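Local coordinates for N-deoxyribosyltransferase (Bacillus psychrosaccharolyticus, PDB 6EVS), which catalyses the transfer of 2-deoxyribose between nucleobases, a reaction used to make modified nucleosides, at residues Ala2-Leu6 against His31-Pro36. Numbering follows the deposited sequence.
Sequences AKIYL and HTVFSP
Strands 3-6 and 32-34 run parallel, their axes 4.7 Å apart and turned by 27°, and Ile4 turns both its N-H and its C=O to the partner strand: N donates to Thr32 O (2.8 Å) and O accepts from Phe34 N, the two residues flanking Val33. Bonds from Thr32 N to Ala2 O and from Leu6 N to Phe34 O continue the ladder. At its start a side chain takes over, since Ala2 N donates to His31 ND1 (3.0 Å), lying in the imidazole plane and so meeting the ring at its edge. The same ring receives Ile4 over one face, CD1 standing 4.2 Å from the ring centroid in a CH-pi contact; with CG1 beside the backbone N (chi1 -62°) and CD1 extended beyond it, the methyl is carried to the imidazole. Strand 3-7, helix 13-28 and strand 32-34 form a beta-alpha-beta unit of the parallel sheet in this nucleoside 2-deoxyribosyltransferase, strand 32-34 being outermost within the chain. On the helix side, Leu6 CB packs against Val33 CG1 at 4.0 Å, and Ser35 OG is hydrogen-bonded to Glu23 of that helix. The opposite face carries Tyr5 and Phe34, whose side chains lie alongside each other and point the same way, both with CG trans to the backbone N. Their planes are inclined by only 21°, yet the rings are slid so far apart that they barely overlap, and the touch falls between Tyr5 CE1 and Phe34 CD2 (3.4 Å). Phe34 also stacks on His62. Farther out, the Pro36 ring lies aslant to the tyrosine side chain, with CG 3.5 Å from Tyr5 OH, a hydroxyl that is hydrogen-bonded to Glu85.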
ATOM      1  N   ALA A   2      18.211 -13.968   3.763  1.00 33.47           N
ATOM      2  CA  ALA A   2      16.941 -13.256   3.774  1.00 36.37           C
ATOM      3  C   ALA A   2      16.223 -13.451   5.112  1.00 33.49           C
ATOM      4  O   ALA A   2      16.447 -14.457   5.793  1.00 35.69           O
ATOM      5  CB  ALA A   2      16.054 -13.736   2.631  1.00 28.87           C
ATOM      6  N   LYS A   3      15.374 -12.488   5.480  1.00 28.01           N
ATOM      7  CA  LYS A   3      14.437 -12.668   6.579  1.00 29.41           C
ATOM      8  C   LYS A   3      13.192 -13.369   6.046  1.00 30.87           C
ATOM      9  O   LYS A   3      12.634 -12.968   5.014  1.00 23.96           O
ATOM     10  CB  LYS A   3      14.063 -11.324   7.213  1.00 30.23           C
ATOM     11  CG  LYS A   3      15.259 -10.450   7.584  1.00 31.70           C
ATOM     12  CD  LYS A   3      14.808  -9.114   8.192  1.00 37.59           C
ATOM     13  CE  LYS A   3      14.767  -7.985   7.173  1.00 39.13           C
ATOM     14  NZ  LYS A   3      14.141  -6.731   7.733  1.00 43.13           N
ATOM     15  N   ILE A   4      12.761 -14.426   6.735  1.00 29.98           N
ATOM     16  CA  ILE A   4      11.692 -15.279   6.232  1.00 22.41           C
ATOM     17  C   ILE A   4      10.630 -15.443   7.307  1.00 30.16           C
ATOM     18  O   ILE A   4      10.949 -15.785   8.451  1.00 30.53           O
ATOM     19  CB  ILE A   4      12.222 -16.655   5.797  1.00 28.40           C
ATOM     20  CG1 ILE A   4      13.223 -16.511   4.632  1.00 24.94           C
ATOM     21  CG2 ILE A   4      11.044 -17.571   5.439  1.00 24.94           C
ATOM     22  CD1 ILE A   4      13.775 -17.883   4.139  1.00 30.78           C
ATOM     23  N   TYR A   5       9.371 -15.194   6.940  1.00 22.35           N
ATOM     24  CA  TYR A   5       8.250 -15.520   7.812  1.00 24.68           C
ATOM     25  C   TYR A   5       7.744 -16.913   7.473  1.00 26.40           C
ATOM     26  O   TYR A   5       7.312 -17.144   6.339  1.00 24.78           O
ATOM     27  CB  TYR A   5       7.123 -14.505   7.637  1.00 27.07           C
ATOM     28  CG  TYR A   5       5.978 -14.681   8.618  1.00 27.02           C
ATOM     29  CD1 TYR A   5       5.964 -13.989   9.840  1.00 29.44           C
ATOM     30  CD2 TYR A   5       4.909 -15.537   8.337  1.00 25.59           C
ATOM     31  CE1 TYR A   5       4.905 -14.161  10.760  1.00 34.35           C
ATOM     32  CE2 TYR A   5       3.862 -15.701   9.234  1.00 29.30           C
ATOM     33  CZ  TYR A   5       3.866 -15.024  10.445  1.00 25.40           C
ATOM     34  OH  TYR A   5       2.796 -15.187  11.300  1.00 24.47           O
ATOM     35  N   LEU A   6       7.729 -17.818   8.460  1.00 24.16           N
ATOM     36  CA  LEU A   6       7.325 -19.211   8.194  1.00 23.52           C
ATOM     37  C   LEU A   6       5.834 -19.330   8.489  1.00 23.35           C
ATOM     38  O   LEU A   6       5.423 -19.395   9.654  1.00 26.09           O
ATOM     39  CB  LEU A   6       8.159 -20.167   9.032  1.00 28.47           C
ATOM     40  CG  LEU A   6       7.847 -21.654   8.932  1.00 30.10           C
ATOM     41  CD1 LEU A   6       7.902 -22.089   7.465  1.00 26.78           C
ATOM     42  CD2 LEU A   6       8.848 -22.410   9.781  1.00 32.54           C
ATOM     43  N   HIS A  31      19.440 -18.219   6.728  1.00 35.14           N
ATOM     44  CA  HIS A  31      18.358 -17.249   6.753  1.00 39.04           C
ATOM     45  C   HIS A  31      17.898 -16.990   8.184  1.00 37.98           C
ATOM     46  O   HIS A  31      18.079 -17.816   9.081  1.00 34.41           O
ATOM     47  CB  HIS A  31      17.188 -17.740   5.900  1.00 31.41           C
ATOM     48  CG  HIS A  31      17.553 -17.970   4.465  1.00 35.52           C
ATOM     49  ND1 HIS A  31      17.902 -16.942   3.609  1.00 38.40           N
ATOM     50  CD2 HIS A  31      17.646 -19.112   3.742  1.00 33.41           C
ATOM     51  CE1 HIS A  31      18.183 -17.442   2.419  1.00 36.49           C
ATOM     52  NE2 HIS A  31      18.036 -18.756   2.473  1.00 35.14           N
ATOM     53  N   THR A  32      17.294 -15.820   8.386  1.00 31.30           N
ATOM     54  CA  THR A  32      16.714 -15.450   9.672  1.00 30.61           C
ATOM     55  C   THR A  32      15.224 -15.742   9.588  1.00 27.95           C
ATOM     56  O   THR A  32      14.504 -15.105   8.818  1.00 30.05           O
ATOM     57  CB  THR A  32      16.981 -13.979  10.008  1.00 32.84           C
ATOM     58  OG1 THR A  32      18.392 -13.754  10.061  1.00 31.86           O
ATOM     59  CG2 THR A  32      16.376 -13.636  11.362  1.00 31.59           C
ATOM     60  N   VAL A  33      14.762 -16.723  10.356  1.00 31.69           N
ATOM     61  CA  VAL A  33      13.408 -17.236  10.224  1.00 33.44           C
ATOM     62  C   VAL A  33      12.608 -16.857  11.458  1.00 27.92           C
ATOM     63  O   VAL A  33      12.998 -17.200  12.583  1.00 29.73           O
ATOM     64  CB  VAL A  33      13.406 -18.759  10.034  1.00 32.44           C
ATOM     65  CG1 VAL A  33      11.976 -19.255   9.873  1.00 26.17           C
ATOM     66  CG2 VAL A  33      14.281 -19.123   8.845  1.00 30.93           C
ATOM     67  N   PHE A  34      11.471 -16.190  11.254  1.00 26.13           N
ATOM     68  CA  PHE A  34      10.490 -16.016  12.325  1.00 32.42           C
ATOM     69  C   PHE A  34       9.499 -17.171  12.258  1.00 32.56           C
ATOM     70  O   PHE A  34       8.789 -17.324  11.256  1.00 29.52           O
ATOM     71  CB  PHE A  34       9.745 -14.685  12.217  1.00 33.17           C
ATOM     72  CG  PHE A  34       8.690 -14.490  13.287  1.00 30.99           C
ATOM     73  CD1 PHE A  34       9.032 -13.964  14.524  1.00 29.94           C
ATOM     74  CD2 PHE A  34       7.362 -14.834  13.050  1.00 27.47           C
ATOM     75  CE1 PHE A  34       8.064 -13.745  15.518  1.00 32.24           C
ATOM     76  CE2 PHE A  34       6.385 -14.656  14.040  1.00 27.08           C
ATOM     77  CZ  PHE A  34       6.741 -14.099  15.287  1.00 33.59           C
ATOM     78  N   SER A  35       9.440 -17.969  13.324  1.00 26.50           N
ATOM     79  CA  SER A  35       8.573 -19.145  13.350  1.00 29.40           C
ATOM     80  C   SER A  35       7.492 -18.935  14.393  1.00 26.38           C
ATOM     81  O   SER A  35       7.803 -18.892  15.590  1.00 32.05           O
ATOM     82  CB  SER A  35       9.365 -20.418  13.652  1.00 30.82           C
ATOM     83  OG  SER A  35       8.509 -21.565  13.556  1.00 32.44           O
ATOM     84  N   PRO A  36       6.234 -18.758  13.991  1.00 32.97           N
ATOM     85  CA  PRO A  36       5.198 -18.356  14.951  1.00 31.82           C
ATOM     86  C   PRO A  36       5.083 -19.258  16.162  1.00 34.31           C
ATOM     87  O   PRO A  36       4.706 -18.766  17.227  1.00 35.19           O
ATOM     88  CB  PRO A  36       3.920 -18.385  14.109  1.00 36.92           C
ATOM     89  CG  PRO A  36       4.423 -17.977  12.704  1.00 32.06           C
ATOM     90  CD  PRO A  36       5.756 -18.693  12.596  1.00 29.78           C
TER